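PDB 4AT2: 3-ketosteroid-delta4-5alpha-dehydrogenase from Rhodococcus jostii, which probably catalyses the introduction of a 4,5 double bond into 5alpha-reduced 3-ketosteroids during steroid catabolism, using bound FAD. Local coordinates for residues A[55-60]-A[210-215]; A[137-142]-A[206-211]; A[357-362]-A[436-441]. All blocks are in the same frame, centred on the assembly; numbering follows the deposited sequence. Where two conformers were deposited one is given.

Contact 1: A[55-60]-A[210-215]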
ATOM      1  N   ALA A  55      -9.067 -20.623  19.278  1.00 10.01           N
ATOM      2  CA  ALA A  55     -10.202 -21.052  18.461  1.00 10.20           C
ATOM      3  C   ALA A  55      -9.857 -22.291  17.640  1.00 10.26           C
ATOM      4  O   ALA A  55     -10.670 -23.227  17.547  1.00 10.58           O
ATOM      5  CB  ALA A  55     -10.688 -19.919  17.555  1.00 10.01           C
ATOM      6  N   ALA A  56      -8.652 -22.302  17.062  1.00 10.18           N
ATOM      7  CA  ALA A  56      -8.164 -23.456  16.304  1.00 10.30           C
ATOM      8  C   ALA A  56      -8.071 -24.672  17.211  1.00 10.59           C
ATOM      9  O   ALA A  56      -8.476 -25.771  16.827  1.00 10.94           O
ATOM     10  CB  ALA A  56      -6.810 -23.166  15.674  1.00 10.10           C
ATOM     11  N   SER A  57      -7.549 -24.467  18.418  1.00 10.65           N
ATOM     12  CA  SER A  57      -7.351 -25.580  19.353  0.50 10.94           C
ATOM     13  C   SER A  57      -8.676 -26.216  19.761  1.00 11.29           C
ATOM     14  O   SER A  57      -8.767 -27.441  19.859  1.00 11.60           O
ATOM     15  CB  SER A  57      -6.533 -25.155  20.583  0.50 10.90           C
ATOM     16  OG  SER A  57      -7.329 -24.490  21.544  0.50 10.71           O
ATOM     17  N   ILE A  58      -9.705 -25.383  19.963  1.00 11.37           N
ATOM     18  CA  ILE A  58     -11.024 -25.890  20.353  1.00 11.70           C
ATOM     19  C   ILE A  58     -11.595 -26.785  19.266  1.00 11.90           C
ATOM     20  O   ILE A  58     -12.035 -27.907  19.547  1.00 12.25           O
ATOM     21  CB  ILE A  58     -12.001 -24.745  20.703  1.00 11.59           C
ATOM     22  CG1 ILE A  58     -11.561 -24.089  22.012  1.00 11.63           C
ATOM     23  CG2 ILE A  58     -13.440 -25.249  20.808  1.00 11.87           C
ATOM     24  CD1 ILE A  58     -12.200 -22.729  22.253  1.00 11.52           C
ATOM     25  N   GLU A  59     -11.570 -26.305  18.023  1.00 11.82           N
ATOM     26  CA  GLU A  59     -12.130 -27.087  16.929  1.00 12.19           C
ATOM     27  C   GLU A  59     -11.327 -28.362  16.697  1.00 12.36           C
ATOM     28  O   GLU A  59     -11.909 -29.423  16.489  1.00 12.76           O
ATOM     29  CB  GLU A  59     -12.241 -26.270  15.637  1.00 11.93           C
ATOM     30  CG  GLU A  59     -13.302 -25.172  15.690  1.00 12.18           C
ATOM     31  CD  GLU A  59     -14.737 -25.679  15.575  1.00 12.64           C
ATOM     32  OE1 GLU A  59     -14.985 -26.893  15.732  1.00 13.28           O
ATOM     33  OE2 GLU A  59     -15.645 -24.860  15.334  1.00 12.87           O
ATOM     34  N   ALA A  60     -10.000 -28.263  16.759  1.00 12.27           N
ATOM     35  CA  ALA A  60      -9.170 -29.438  16.496  1.00 12.50           C
ATOM     36  C   ALA A  60      -9.410 -30.511  17.569  1.00 13.00           C
ATOM     37  O   ALA A  60      -9.508 -31.700  17.251  1.00 13.36           O
ATOM     38  CB  ALA A  60      -7.696 -29.059  16.416  1.00 12.26           C
ATOM     39  N   GLU A 210     -10.709 -21.849  28.910  1.00 16.39           N
ATOM     40  CA  GLU A 210     -11.398 -22.832  29.752  1.00 17.39           C
ATOM     41  C   GLU A 210     -11.964 -23.976  28.911  1.00 16.81           C
ATOM     42  O   GLU A 210     -11.822 -25.145  29.266  1.00 17.05           O
ATOM     43  CB  GLU A 210     -12.530 -22.168  30.537  1.00 19.24           C
ATOM     44  CG  GLU A 210     -12.068 -21.170  31.588  1.00 21.62           C
ATOM     45  CD  GLU A 210     -13.231 -20.511  32.312  1.00 23.71           C
ATOM     46  OE1 GLU A 210     -14.288 -20.263  31.686  1.00 25.63           O
ATOM     47  OE2 GLU A 210     -13.090 -20.240  33.519  1.00 25.93           O
ATOM     48  N   THR A 211     -12.581 -23.627  27.783  1.00 15.99           N
ATOM     49  CA  THR A 211     -13.151 -24.602  26.863  1.00 15.60           C
ATOM     50  C   THR A 211     -12.055 -25.523  26.321  1.00 15.53           C
ATOM     51  O   THR A 211     -12.189 -26.747  26.348  1.00 15.29           O
ATOM     52  CB  THR A 211     -13.901 -23.900  25.704  1.00 15.16           C
ATOM     53  OG1 THR A 211     -14.977 -23.119  26.241  1.00 15.15           O
ATOM     54  CG2 THR A 211     -14.465 -24.915  24.713  1.00 15.12           C
ATOM     55  N   ALA A 212     -10.961 -24.926  25.854  1.00 15.08           N
ATOM     56  CA  ALA A 212      -9.837 -25.710  25.327  1.00 15.40           C
ATOM     57  C   ALA A 212      -9.221 -26.637  26.382  1.00 16.01           C
ATOM     58  O   ALA A 212      -8.891 -27.784  26.083  1.00 15.75           O
ATOM     59  CB  ALA A 212      -8.782 -24.790  24.733  1.00 15.16           C
ATOM     60  N   GLU A 213      -9.078 -26.145  27.609  1.00 16.79           N
ATOM     61  CA  GLU A 213      -8.476 -26.949  28.675  1.00 17.94           C
ATOM     62  C   GLU A 213      -9.340 -28.161  29.022  1.00 18.39           C
ATOM     63  O   GLU A 213      -8.823 -29.266  29.193  1.00 18.62           O
ATOM     64  CB  GLU A 213      -8.178 -26.097  29.911  1.00 18.56           C
ATOM     65  CG  GLU A 213      -7.026 -25.133  29.675  1.00 19.06           C
ATOM     66  CD  GLU A 213      -6.721 -24.228  30.851  1.00 19.88           C
ATOM     67  OE1 GLU A 213      -7.526 -24.162  31.801  1.00 20.90           O
ATOM     68  OE2 GLU A 213      -5.666 -23.562  30.815  1.00 20.04           O
ATOM     69  N   LYS A 214     -10.654 -27.960  29.080  1.00 18.99           N
ATOM     70  CA  LYS A 214     -11.576 -29.062  29.356  1.00 19.97           C
ATOM     71  C   LYS A 214     -11.583 -30.106  28.246  1.00 19.19           C
ATOM     72  O   LYS A 214     -11.877 -31.275  28.493  1.00 19.39           O
ATOM     73  CB  LYS A 214     -12.989 -28.544  29.633  1.00 21.43           C
ATOM     74  CG  LYS A 214     -13.168 -28.075  31.065  1.00 24.20           C
ATOM     75  CD  LYS A 214     -14.527 -27.431  31.288  1.00 25.97           C
ATOM     76  CE  LYS A 214     -14.768 -27.146  32.766  1.00 27.99           C
ATOM     77  NZ  LYS A 214     -15.041 -28.385  33.555  1.00 30.10           N
ATOM     78  N   LEU A 215     -11.234 -29.687  27.033  1.00 17.89           N
ATOM     79  CA  LEU A 215     -11.127 -30.598  25.904  1.00 17.36           C
ATOM     80  C   LEU A 215      -9.809 -31.372  25.888  1.00 17.12           C
ATOM     81  O   LEU A 215      -9.638 -32.282  25.074  1.00 17.79           O
ATOM     82  CB  LEU A 215     -11.285 -29.823  24.586  1.00 16.70           C
ATOM     83  CG  LEU A 215     -12.724 -29.470  24.213  1.00 16.53           C
ATOM     84  CD1 LEU A 215     -12.740 -28.299  23.237  1.00 15.96           C
ATOM     85  CD2 LEU A 215     -13.402 -30.690  23.612  1.00 16.74           C
TER
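Ile58 and Ala212 have the nearest CA atoms, 5.1 Å apart, between segments 55-60 and 210-215. Helix 51-62, which carries the first of these, follows strand 45-47 and a glycine-rich turn, consistent with the first strand-turn-helix of a Rossmann-type FAD-binding fold. The two short helical segments run in roughly the same direction, their axes 35° apart and 9.0 Å from each other at the nearest point. CB of Ala212, a bare methyl, lies 4.0 Å from CG1 of Ile58, consistent with the two segments packing closely here. The branches of Ile58 divide the rest of the work. CD1 reaches CG2 of Thr211, and CG2, turned anti to the backbone N while CG1 sits beside it (chi1 -70°), meets CD1 of Leu215 at 4.0 Å. The isoleucine side chain crosses those of both Thr211 and Leu215 at about a right angle. Leu215 also leans on Ala61 and Arg62, so it covers the C-terminal part of helix 51-62. The seam is mainly apolar, although the backbone takes part too: CD1 of Leu215 comes within 3.8 Å of the carbonyl oxygen O of Ile58.

Contact 2: A[137-142]-A[206-211]; sequences NWLVDC and KPLVET
The carbonyl oxygen of Pro207, which faces Cys142 across the contact, is gripped by two donors of Thr211. The hydroxyl OG1 of Thr211 donates to Pro207 O at 2.8 Å from one face of the carbonyl plane, and the backbone N of Thr211 arrives from the other face, as the ordinary bond of the helical turn. A first torsion of -61° puts OG1 beside its own backbone N and thus back toward the preceding turn. Cys142 O lies 3.1 Å from Thr211 OG1. The same Cys142 O is 2.9 Å from water 1, which is also within hydrogen-bonding reach of OE1 of Glu210; the water may bridge the two segments, though it has more acceptors nearby than protons to give. With an alanine in place of Thr211, Pro207 O would probably lose its second donor and a gap would be likely to open beside Cys142 SG, where the threonine methyl now rests.

The apolar part centres on CD2 of Leu208, which presses on CB of Cys142 at 3.5 Å and touches CZ3 of Trp138 at 4.1 Å. Cys142 SG stands 3.8 Å above one face of that indole, toward its rim, and Arg500 makes a cation-pi contact with the ring. Leu208 also packs on Ile51 of helix 51-62. The arrangement is helix-on-helix packing in the FAD-binding domain, where helix 132-141 lies against helix 202-214, which leads into edge strand 218-220 of the parallel sheet.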
ATOM      1  N   ASN A 137     -23.170 -17.441  18.081  1.00 11.59           N
ATOM      2  CA  ASN A 137     -23.749 -18.505  18.889  1.00 12.25           C
ATOM      3  C   ASN A 137     -22.701 -19.487  19.412  1.00 12.22           C
ATOM      4  O   ASN A 137     -22.788 -19.960  20.540  1.00 12.57           O
ATOM      5  CB  ASN A 137     -24.839 -19.228  18.089  1.00 12.73           C
ATOM      6  CG  ASN A 137     -26.047 -18.348  17.837  1.00 13.15           C
ATOM      7  OD1 ASN A 137     -26.303 -17.405  18.593  1.00 13.84           O
ATOM      8  ND2 ASN A 137     -26.792 -18.639  16.770  1.00 13.23           N
ATOM      9  N   TRP A 138     -21.709 -19.766  18.577  1.00 12.11           N
ATOM     10  CA  TRP A 138     -20.585 -20.619  18.936  1.00 12.15           C
ATOM     11  C   TRP A 138     -19.798 -20.028  20.082  1.00 12.05           C
ATOM     12  O   TRP A 138     -19.456 -20.735  21.036  1.00 12.13           O
ATOM     13  CB  TRP A 138     -19.718 -20.823  17.699  1.00 12.27           C
ATOM     14  CG  TRP A 138     -18.603 -21.820  17.865  1.00 12.47           C
ATOM     15  CD1 TRP A 138     -18.625 -23.182  17.565  1.00 12.86           C
ATOM     16  CD2 TRP A 138     -17.259 -21.553  18.355  1.00 12.43           C
ATOM     17  NE1 TRP A 138     -17.412 -23.754  17.830  1.00 12.92           N
ATOM     18  CE2 TRP A 138     -16.548 -22.834  18.315  1.00 12.64           C
ATOM     19  CE3 TRP A 138     -16.590 -20.419  18.810  1.00 12.40           C
ATOM     20  CZ2 TRP A 138     -15.222 -22.946  18.709  1.00 12.78           C
ATOM     21  CZ3 TRP A 138     -15.250 -20.550  19.215  1.00 12.68           C
ATOM     22  CH2 TRP A 138     -14.590 -21.783  19.158  1.00 12.61           C
ATOM     23  N   LEU A 139     -19.541 -18.723  20.032  1.00 11.56           N
ATOM     24  CA  LEU A 139     -18.840 -18.036  21.124  1.00 11.75           C
ATOM     25  C   LEU A 139     -19.638 -18.076  22.423  1.00 12.21           C
ATOM     26  O   LEU A 139     -19.089 -18.357  23.500  1.00 12.45           O
ATOM     27  CB  LEU A 139     -18.540 -16.579  20.748  1.00 11.35           C
ATOM     28  CG  LEU A 139     -17.562 -16.427  19.588  1.00 11.02           C
ATOM     29  CD1 LEU A 139     -17.568 -14.975  19.067  1.00 10.70           C
ATOM     30  CD2 LEU A 139     -16.156 -16.864  20.003  1.00 11.12           C
ATOM     31  N   VAL A 140     -20.935 -17.803  22.314  1.00 12.52           N
ATOM     32  CA  VAL A 140     -21.822 -17.874  23.474  1.00 13.31           C
ATOM     33  C   VAL A 140     -21.792 -19.277  24.088  1.00 13.99           C
ATOM     34  O   VAL A 140     -21.710 -19.416  25.320  1.00 14.58           O
ATOM     35  CB  VAL A 140     -23.256 -17.406  23.129  1.00 13.26           C
ATOM     36  CG1 VAL A 140     -24.220 -17.720  24.270  1.00 13.69           C
ATOM     37  CG2 VAL A 140     -23.253 -15.912  22.838  1.00 12.94           C
ATOM     38  N   ASP A 141     -21.835 -20.304  23.238  0.50 14.21           N
ATOM     39  CA  ASP A 141     -21.795 -21.690  23.704  0.50 14.81           C
ATOM     40  C   ASP A 141     -20.513 -21.988  24.484  0.50 14.93           C
ATOM     41  O   ASP A 141     -20.547 -22.733  25.467  0.50 15.32           O
ATOM     42  CB  ASP A 141     -21.952 -22.661  22.529  0.50 14.99           C
ATOM     43  CG  ASP A 141     -21.879 -24.111  22.957  0.50 15.42           C
ATOM     44  OD1 ASP A 141     -22.887 -24.641  23.475  0.50 15.88           O
ATOM     45  OD2 ASP A 141     -20.812 -24.726  22.764  0.50 15.61           O
ATOM     46  N   CYS A 142     -19.398 -21.388  24.062  1.00 14.73           N
ATOM     47  CA  CYS A 142     -18.110 -21.571  24.731  1.00 14.92           C
ATOM     48  C   CYS A 142     -18.030 -20.799  26.045  1.00 15.13           C
ATOM     49  O   CYS A 142     -17.042 -20.912  26.770  1.00 15.56           O
ATOM     50  CB  CYS A 142     -16.954 -21.144  23.821  1.00 14.92           C
ATOM     51  SG  CYS A 142     -16.598 -22.282  22.462  1.00 15.64           S
ATOM     52  N   LYS A 206     -10.648 -15.809  28.046  1.00 17.10           N
ATOM     53  CA  LYS A 206     -10.758 -16.666  29.232  1.00 17.53           C
ATOM     54  C   LYS A 206     -11.737 -17.843  29.047  1.00 17.13           C
ATOM     55  O   LYS A 206     -11.342 -18.993  29.264  1.00 16.84           O
ATOM     56  CB  LYS A 206     -11.085 -15.832  30.483  1.00 19.06           C
ATOM     57  CG  LYS A 206     -11.165 -16.639  31.770  1.00 21.21           C
ATOM     58  CD  LYS A 206     -11.452 -15.711  32.937  1.00 23.46           C
ATOM     59  CE  LYS A 206     -11.275 -16.413  34.274  1.00 25.76           C
ATOM     60  NZ  LYS A 206     -12.586 -16.839  34.830  1.00 28.17           N
ATOM     61  N   PRO A 207     -12.999 -17.574  28.633  1.00 16.68           N
ATOM     62  CA  PRO A 207     -13.912 -18.711  28.402  1.00 16.46           C
ATOM     63  C   PRO A 207     -13.438 -19.690  27.321  1.00 15.77           C
ATOM     64  O   PRO A 207     -13.673 -20.892  27.441  1.00 15.67           O
ATOM     65  CB  PRO A 207     -15.226 -18.048  27.957  1.00 16.64           C
ATOM     66  CG  PRO A 207     -15.120 -16.624  28.375  1.00 16.82           C
ATOM     67  CD  PRO A 207     -13.662 -16.275  28.393  1.00 16.44           C
ATOM     68  N   LEU A 208     -12.777 -19.183  26.283  1.00 15.16           N
ATOM     69  CA  LEU A 208     -12.250 -20.047  25.217  1.00 14.79           C
ATOM     70  C   LEU A 208     -11.112 -20.927  25.740  1.00 14.52           C
ATOM     71  O   LEU A 208     -11.033 -22.116  25.420  1.00 14.22           O
ATOM     72  CB  LEU A 208     -11.801 -19.217  24.004  1.00 14.49           C
ATOM     73  CG  LEU A 208     -12.902 -18.423  23.275  1.00 14.97           C
ATOM     74  CD1 LEU A 208     -12.368 -17.793  21.995  1.00 14.65           C
ATOM     75  CD2 LEU A 208     -14.101 -19.284  22.928  1.00 15.42           C
ATOM     76  N   VAL A 209     -10.249 -20.345  26.569  1.00 14.76           N
ATOM     77  CA  VAL A 209      -9.158 -21.096  27.184  1.00 15.16           C
ATOM     78  C   VAL A 209      -9.717 -22.199  28.091  1.00 15.87           C
ATOM     79  O   VAL A 209      -9.277 -23.350  28.020  1.00 15.97           O
ATOM     80  CB  VAL A 209      -8.177 -20.164  27.936  1.00 15.31           C
ATOM     81  CG1 VAL A 209      -7.235 -20.964  28.830  1.00 15.86           C
ATOM     82  CG2 VAL A 209      -7.379 -19.340  26.930  1.00 14.78           C
ATOM     83  N   GLU A 210     -10.709 -21.849  28.910  1.00 16.39           N
ATOM     84  CA  GLU A 210     -11.398 -22.832  29.752  1.00 17.39           C
ATOM     85  C   GLU A 210     -11.964 -23.976  28.911  1.00 16.81           C
ATOM     86  O   GLU A 210     -11.822 -25.145  29.266  1.00 17.05           O
ATOM     87  CB  GLU A 210     -12.530 -22.168  30.537  1.00 19.24           C
ATOM     88  CG  GLU A 210     -12.068 -21.170  31.588  1.00 21.62           C
ATOM     89  CD  GLU A 210     -13.231 -20.511  32.312  1.00 23.71           C
ATOM     90  OE1 GLU A 210     -14.288 -20.263  31.686  1.00 25.63           O
ATOM     91  OE2 GLU A 210     -13.090 -20.240  33.519  1.00 25.93           O
ATOM     92  N   THR A 211     -12.581 -23.627  27.783  1.00 15.99           N
ATOM     93  CA  THR A 211     -13.151 -24.602  26.863  1.00 15.60           C
ATOM     94  C   THR A 211     -12.055 -25.523  26.321  1.00 15.53           C
ATOM     95  O   THR A 211     -12.189 -26.747  26.348  1.00 15.29           O
ATOM     96  CB  THR A 211     -13.901 -23.900  25.704  1.00 15.16           C
ATOM     97  OG1 THR A 211     -14.977 -23.119  26.241  1.00 15.15           O
ATOM     98  CG2 THR A 211     -14.465 -24.915  24.713  1.00 15.12           C
TER
HETATM   99  O   HOH W   1     -16.235 -21.548  29.508  1.00 24.25           O

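Contact 3: A[357-362]-A[436-441]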
ATOM      1  N   LEU A 357      -8.928  20.282  15.410  1.00  9.13           N
ATOM      2  CA  LEU A 357     -10.357  20.331  15.719  1.00  9.11           C
ATOM      3  C   LEU A 357     -10.740  21.765  16.053  1.00  9.18           C
ATOM      4  O   LEU A 357     -10.220  22.357  17.009  1.00  9.56           O
ATOM      5  CB  LEU A 357     -10.740  19.373  16.877  1.00  9.10           C
ATOM      6  CG  LEU A 357     -12.256  19.336  17.154  1.00  9.12           C
ATOM      7  CD1 LEU A 357     -12.991  18.603  16.032  1.00  9.00           C
ATOM      8  CD2 LEU A 357     -12.572  18.701  18.506  1.00  9.35           C
ATOM      9  N   ILE A 358     -11.648  22.313  15.248  1.00  8.95           N
ATOM     10  CA  ILE A 358     -12.179  23.661  15.465  1.00  9.07           C
ATOM     11  C   ILE A 358     -13.511  23.483  16.187  1.00  9.17           C
ATOM     12  O   ILE A 358     -14.397  22.768  15.706  1.00  9.05           O
ATOM     13  CB  ILE A 358     -12.392  24.421  14.135  1.00  8.87           C
ATOM     14  CG1 ILE A 358     -11.160  24.290  13.215  1.00  8.88           C
ATOM     15  CG2 ILE A 358     -12.770  25.874  14.421  1.00  9.06           C
ATOM     16  CD1 ILE A 358      -9.872  24.856  13.805  1.00  9.23           C
ATOM     17  N   ILE A 359     -13.636  24.096  17.358  1.00  9.40           N
ATOM     18  CA  ILE A 359     -14.797  23.842  18.209  1.00  9.84           C
ATOM     19  C   ILE A 359     -15.093  25.060  19.065  1.00 10.50           C
ATOM     20  O   ILE A 359     -14.157  25.697  19.592  1.00 10.49           O
ATOM     21  CB  ILE A 359     -14.558  22.563  19.066  1.00  9.83           C
ATOM     22  CG1 ILE A 359     -15.820  22.168  19.855  1.00  9.93           C
ATOM     23  CG2 ILE A 359     -13.304  22.708  19.939  1.00 10.05           C
ATOM     24  CD1 ILE A 359     -15.780  20.747  20.410  1.00  9.84           C
ATOM     25  N   ASP A 360     -16.373  25.424  19.181  1.00 10.79           N
ATOM     26  CA  ASP A 360     -16.699  26.560  20.036  1.00 12.08           C
ATOM     27  C   ASP A 360     -16.651  26.151  21.504  1.00 12.81           C
ATOM     28  O   ASP A 360     -16.695  24.962  21.846  1.00 12.48           O
ATOM     29  CB  ASP A 360     -17.983  27.318  19.625  1.00 12.24           C
ATOM     30  CG  ASP A 360     -19.252  26.488  19.733  1.00 12.66           C
ATOM     31  OD1 ASP A 360     -19.458  25.786  20.733  1.00 12.70           O
ATOM     32  OD2 ASP A 360     -20.083  26.595  18.816  1.00 13.34           O
ATOM     33  N   GLU A 361     -16.499  27.143  22.369  1.00 14.12           N
ATOM     34  CA  GLU A 361     -16.253  26.877  23.776  1.00 15.76           C
ATOM     35  C   GLU A 361     -17.393  26.073  24.407  1.00 15.20           C
ATOM     36  O   GLU A 361     -17.142  25.108  25.125  1.00 15.74           O
ATOM     37  CB  GLU A 361     -16.000  28.210  24.484  1.00 17.97           C
ATOM     38  CG  GLU A 361     -16.111  28.270  25.994  1.00 21.29           C
ATOM     39  CD  GLU A 361     -15.807  29.682  26.465  1.00 23.82           C
ATOM     40  OE1 GLU A 361     -14.627  30.091  26.373  1.00 26.28           O
ATOM     41  OE2 GLU A 361     -16.747  30.406  26.852  1.00 26.30           O
ATOM     42  N   ALA A 362     -18.640  26.447  24.117  1.00 14.61           N
ATOM     43  CA  ALA A 362     -19.793  25.740  24.674  1.00 14.12           C
ATOM     44  C   ALA A 362     -19.812  24.281  24.224  1.00 13.45           C
ATOM     45  O   ALA A 362     -20.136  23.387  25.013  1.00 13.44           O
ATOM     46  CB  ALA A 362     -21.100  26.430  24.294  1.00 14.32           C
ATOM     47  N   ALA A 436     -12.176  27.655  19.705  1.00 11.80           N
ATOM     48  CA  ALA A 436     -10.893  27.059  20.070  1.00 11.68           C
ATOM     49  C   ALA A 436     -10.413  26.106  18.979  1.00 11.05           C
ATOM     50  O   ALA A 436     -11.199  25.645  18.158  1.00 10.54           O
ATOM     51  CB  ALA A 436     -11.029  26.315  21.385  1.00 11.76           C
ATOM     52  N   ALA A 437      -9.115  25.820  18.970  1.00 10.95           N
ATOM     53  CA  ALA A 437      -8.578  24.795  18.083  1.00 10.67           C
ATOM     54  C   ALA A 437      -7.687  23.847  18.863  1.00 10.72           C
ATOM     55  O   ALA A 437      -6.811  24.273  19.627  1.00 10.92           O
ATOM     56  CB  ALA A 437      -7.819  25.413  16.920  1.00 10.63           C
ATOM     57  N   LEU A 438      -7.925  22.556  18.681  1.00 10.44           N
ATOM     58  CA  LEU A 438      -7.054  21.520  19.211  1.00 10.66           C
ATOM     59  C   LEU A 438      -6.027  21.181  18.143  1.00 10.63           C
ATOM     60  O   LEU A 438      -6.384  20.975  16.983  1.00 10.24           O
ATOM     61  CB  LEU A 438      -7.851  20.249  19.531  1.00 10.70           C
ATOM     62  CG  LEU A 438      -8.734  20.176  20.781  1.00 10.90           C
ATOM     63  CD1 LEU A 438      -9.823  21.251  20.789  1.00 11.19           C
ATOM     64  CD2 LEU A 438      -9.346  18.774  20.857  1.00 10.82           C
ATOM     65  N   ASP A 439      -4.759  21.115  18.548  1.00 10.80           N
ATOM     66  CA  ASP A 439      -3.677  20.690  17.655  1.00 11.03           C
ATOM     67  C   ASP A 439      -3.609  19.165  17.620  1.00 11.01           C
ATOM     68  O   ASP A 439      -3.171  18.529  18.581  1.00 11.42           O
ATOM     69  CB  ASP A 439      -2.343  21.270  18.141  1.00 11.65           C
ATOM     70  CG  ASP A 439      -1.210  21.056  17.156  1.00 12.04           C
ATOM     71  OD1 ASP A 439      -1.390  20.318  16.161  1.00 11.64           O
ATOM     72  OD2 ASP A 439      -0.123  21.632  17.395  1.00 13.24           O
ATOM     73  N   LEU A 440      -4.069  18.590  16.512  1.00 10.82           N
ATOM     74  CA  LEU A 440      -4.140  17.140  16.369  1.00 10.77           C
ATOM     75  C   LEU A 440      -3.209  16.675  15.253  1.00 11.09           C
ATOM     76  O   LEU A 440      -3.460  15.667  14.591  1.00 11.06           O
ATOM     77  CB  LEU A 440      -5.589  16.689  16.127  1.00 10.51           C
ATOM     78  CG  LEU A 440      -6.578  17.081  17.230  1.00 10.53           C
ATOM     79  CD1 LEU A 440      -8.011  16.716  16.849  1.00 10.39           C
ATOM     80  CD2 LEU A 440      -6.204  16.412  18.536  1.00 11.01           C
ATOM     81  N   ARG A 441      -2.133  17.429  15.042  1.00 11.55           N
ATOM     82  CA  ARG A 441      -1.061  16.991  14.142  1.00 12.00           C
ATOM     83  C   ARG A 441      -0.259  15.878  14.804  1.00 12.25           C
ATOM     84  O   ARG A 441       0.089  15.975  15.980  1.00 12.52           O
ATOM     85  CB  ARG A 441      -0.164  18.171  13.773  1.00 12.70           C
ATOM     86  CG  ARG A 441      -0.898  19.206  12.939  1.00 13.70           C
ATOM     87  CD  ARG A 441      -0.059  20.444  12.697  1.00 14.85           C
ATOM     88  NE  ARG A 441       0.202  21.170  13.929  1.00 16.23           N
ATOM     89  CZ  ARG A 441       0.763  22.376  13.962  1.00 17.58           C
ATOM     90  NH1 ARG A 441       1.112  22.972  12.827  1.00 18.48           N
ATOM     91  NH2 ARG A 441       0.976  22.982  15.122  1.00 18.21           N
TER
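Leu357 to Ile359 pair with Ala436 to Leu438 as the two central strands of a four-stranded antiparallel sheet. Four backbone bonds join them. Leu357 N and O both bond to Leu438, its amide reaching a lone pair of Leu438 O at 3.1 Å and its carbonyl accepting from Leu438 N at 2.8 Å. The pair Ile359 and Ala436 repeats the scheme, with both donors tilted out of the carbonyl planes. Between them Ile358 and Ala437 form the non-hydrogen-bonded pair, their CD1 and CB 3.8 Å apart; their backbones bond outward, Ile358 to Ile324, Ala437 to Trp383 of strand 383-385 and Lys382 just before it. Leu357 O also receives a CA-H contact from Ala437. On the face that carries Leu357, Ile359, Ala436 and Leu438, the two leucines lie side by side, with CD1 of Leu440 against CB of Leu357. At one end Asp360 caps helix 361-369, while its OD1 bonds to Ser363 and its OD2 to Gly432. At the other, Asp439 forms an Asx turn and a salt bridge to Lys382. Arg441 grips the carboxylate of Asp439 side-on, NH2 to OD2 at 2.9 Å, and OD1 takes both N and NE of Arg441 from opposite faces.

How the contacts relate
Contacts 1 and 2 are neighbours, with centres 9 Å apart. Both end on helix 202-214 and share Glu210 and Thr211, so this helix is packed against helix 51-62 as well as helix 132-141. The latter two also meet directly, through Trp138 CZ2 and Ile58 CG2 at 3.6 Å, so the three helices pack together within the FAD-binding domain. Along the chain, 55-60 comes first, then 137-142, and both contacts close on 206-215. Contact 3 comes later, in a separate sheet across the chain's centre, its centre about 49 Å from contact 1 and 44 Å from contact 2. It is thus independent packing, with the Leu440 side chain about 12 Å from the bound steroid.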